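Local structure of protein (lectin) (Hyacinthoides hispanica, 1B2P) at residues F34-D39 against L73-N78. The protein is a mannose-specific bulb lectin of the monocot mannose-binding type that binds mannose and probably agglutinates cells through glycans that carry it. Residues are numbered along the deposited sequence; the frame is centred on the assembly and turned at random.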
loop_
_atom_site.group_PDB
_atom_site.type_symbol
_atom_site.label_atom_id
_atom_site.label_comp_id
_atom_site.label_asym_id
_atom_site.label_seq_id
_atom_site.Cartn_x
_atom_site.Cartn_y
_atom_site.Cartn_z
ATOM N N PHE A 34 -6.644 14.907 -0.756
ATOM C CA PHE A 34 -7.159 15.894 -1.718
ATOM C C PHE A 34 -8.498 15.286 -2.089
ATOM O O PHE A 34 -8.599 14.256 -2.745
ATOM C CB PHE A 34 -6.309 15.872 -2.999
ATOM C CG PHE A 34 -6.553 16.951 -4.021
ATOM C CD1 PHE A 34 -6.523 18.318 -3.658
ATOM C CD2 PHE A 34 -6.814 16.579 -5.319
ATOM C CE1 PHE A 34 -6.717 19.229 -4.663
ATOM C CE2 PHE A 34 -7.037 17.535 -6.329
ATOM C CZ PHE A 34 -6.977 18.847 -5.981
ATOM N N ILE A 35 -9.633 15.880 -1.574
ATOM C CA ILE A 35 -10.912 15.189 -1.632
ATOM C C ILE A 35 -12.023 16.019 -2.354
ATOM O O ILE A 35 -12.073 17.187 -2.176
ATOM C CB ILE A 35 -11.372 14.872 -0.192
ATOM C CG1 ILE A 35 -12.764 14.229 -0.129
ATOM C CG2 ILE A 35 -11.216 16.084 0.738
ATOM C CD1 ILE A 35 -12.903 13.495 1.200
ATOM N N MET A 36 -12.754 15.244 -3.157
ATOM C CA MET A 36 -13.947 15.855 -3.817
ATOM C C MET A 36 -15.110 15.686 -2.830
ATOM O O MET A 36 -15.565 14.552 -2.703
ATOM C CB MET A 36 -14.177 15.157 -5.154
ATOM C CG MET A 36 -15.431 15.644 -5.951
ATOM S SD MET A 36 -15.209 17.237 -6.739
ATOM C CE MET A 36 -15.862 18.356 -5.450
ATOM N N GLN A 37 -15.453 16.750 -2.124
ATOM C CA GLN A 37 -16.493 16.573 -1.106
ATOM C C GLN A 37 -17.933 16.589 -1.708
ATOM O O GLN A 37 -18.173 17.040 -2.851
ATOM C CB GLN A 37 -16.432 17.767 -0.117
ATOM C CG GLN A 37 -15.031 17.710 0.572
ATOM C CD GLN A 37 -14.881 18.702 1.680
ATOM O OE1 GLN A 37 -13.967 18.625 2.552
ATOM N NE2 GLN A 37 -15.699 19.780 1.766
ATOM N N THR A 38 -18.755 16.035 -0.829
ATOM C CA THR A 38 -20.209 15.933 -1.205
ATOM C C THR A 38 -20.823 17.302 -1.432
ATOM O O THR A 38 -21.687 17.528 -2.287
ATOM C CB THR A 38 -21.045 15.293 -0.070
ATOM O OG1 THR A 38 -20.552 13.949 0.127
ATOM C CG2 THR A 38 -22.481 15.004 -0.504
ATOM N N ASP A 39 -20.273 18.320 -0.802
ATOM C CA ASP A 39 -20.743 19.701 -1.007
ATOM C C ASP A 39 -20.199 20.478 -2.132
ATOM O O ASP A 39 -20.389 21.677 -2.433
ATOM C CB ASP A 39 -20.567 20.546 0.322
ATOM C CG ASP A 39 -19.153 20.961 0.618
ATOM O OD1 ASP A 39 -18.208 20.512 -0.132
ATOM O OD2 ASP A 39 -18.769 21.744 1.521
ATOM N N LEU A 73 -7.739 21.032 -14.789
ATOM C CA LEU A 73 -8.533 20.307 -13.830
ATOM C C LEU A 73 -9.871 21.018 -13.634
ATOM O O LEU A 73 -9.866 22.239 -13.598
ATOM C CB LEU A 73 -7.797 20.384 -12.465
ATOM C CG LEU A 73 -8.499 19.784 -11.257
ATOM C CD1 LEU A 73 -8.649 18.278 -11.421
ATOM C CD2 LEU A 73 -7.668 20.109 -9.988
ATOM N N VAL A 74 -10.957 20.205 -13.664
ATOM C CA VAL A 74 -12.281 20.961 -13.596
ATOM C C VAL A 74 -13.040 20.210 -12.570
ATOM O O VAL A 74 -12.939 19.090 -12.133
ATOM C CB VAL A 74 -13.090 20.870 -14.885
ATOM C CG1 VAL A 74 -12.346 21.630 -15.966
ATOM C CG2 VAL A 74 -13.257 19.416 -15.316
ATOM N N VAL A 75 -14.045 20.948 -11.912
ATOM C CA VAL A 75 -15.045 20.373 -11.061
ATOM C C VAL A 75 -16.470 20.629 -11.771
ATOM O O VAL A 75 -16.621 21.748 -12.191
ATOM C CB VAL A 75 -15.066 21.144 -9.706
ATOM C CG1 VAL A 75 -16.180 20.651 -8.821
ATOM C CG2 VAL A 75 -13.704 21.004 -8.978
ATOM N N ILE A 76 -17.087 19.501 -11.918
ATOM C CA ILE A 76 -18.302 19.548 -12.784
ATOM C C ILE A 76 -19.440 18.977 -11.975
ATOM O O ILE A 76 -19.338 18.019 -11.232
ATOM C CB ILE A 76 -18.113 18.621 -14.011
ATOM C CG1 ILE A 76 -16.938 19.045 -14.850
ATOM C CG2 ILE A 76 -19.448 18.663 -14.813
ATOM C CD1 ILE A 76 -16.632 18.032 -15.989
ATOM N N THR A 77 -20.668 19.610 -12.038
ATOM C CA THR A 77 -21.750 19.046 -11.230
ATOM C C THR A 77 -22.521 17.908 -11.898
ATOM O O THR A 77 -22.253 17.678 -13.057
ATOM C CB THR A 77 -22.804 20.186 -10.961
ATOM O OG1 THR A 77 -23.456 20.461 -12.217
ATOM C CG2 THR A 77 -22.107 21.452 -10.495
ATOM N N ASN A 78 -23.499 17.363 -11.212
ATOM C CA ASN A 78 -24.279 16.265 -11.844
ATOM C C ASN A 78 -25.241 16.808 -12.869
ATOM O O ASN A 78 -25.873 15.962 -13.536
ATOM C CB ASN A 78 -25.052 15.413 -10.848
ATOM C CG ASN A 78 -26.058 16.167 -9.956
ATOM O OD1 ASN A 78 -26.491 15.602 -8.932
ATOM N ND2 ASN A 78 -26.374 17.374 -10.288
#
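The ring of Phe34 meets Leu73 with its edge: the methyl CD2 of Leu73 lies near the ring plane, 4.3 Å from Phe34 CZ at the far end of the ring, so the leucine does not stack on a face. Leu42 of strand 42-46 also touches the Phe34 side chain, while Trp84 of strand 82-85 lies against Leu73. Two residues further along both strands, Met36 and Val75 make the second contact. The CG1 methyl of Val75 is 4.1 Å from Met36 SD and equally 4.1 Å from Met36 CE, so that the thioether end of the methionine rests on a single valine branch, the two side chains running askew to each other. Met36 starts out with CG anti to the backbone N (chi1 178°) and then bends at chi2 and chi3, which folds its terminal methyl round beside Val75 instead of sending it straight on. Ala65 and Cys63, the latter disulfide-bonded to Cys40, also border Met36; Leu42 and Val83 also touch Val75.

Beyond the strand, Gln37 NE2 donates to Asp39 OD1 at 3.2 Å, nearly straight at 169°. The oxygen is approached from above the carboxylate plane, although it lies in the plane of the Gln37 amide. Gln37 OE1 is hydrogen-bonded to Tyr45 OH, well along strand 42-46, and Asp39 OD1 also accepts from Asn41 N, just before that strand.

Strands 30-36 and 73-76 belong to two of the three antiparallel sheets of the beta-prism II fold of bulb lectins, whose inner faces pack round a common core. All four touching residues are buried, and no hydrogen bond joins the segments: the two segments meet through apolar side chains alone, consistent with dispersion and the exclusion of water holding this part of the core together.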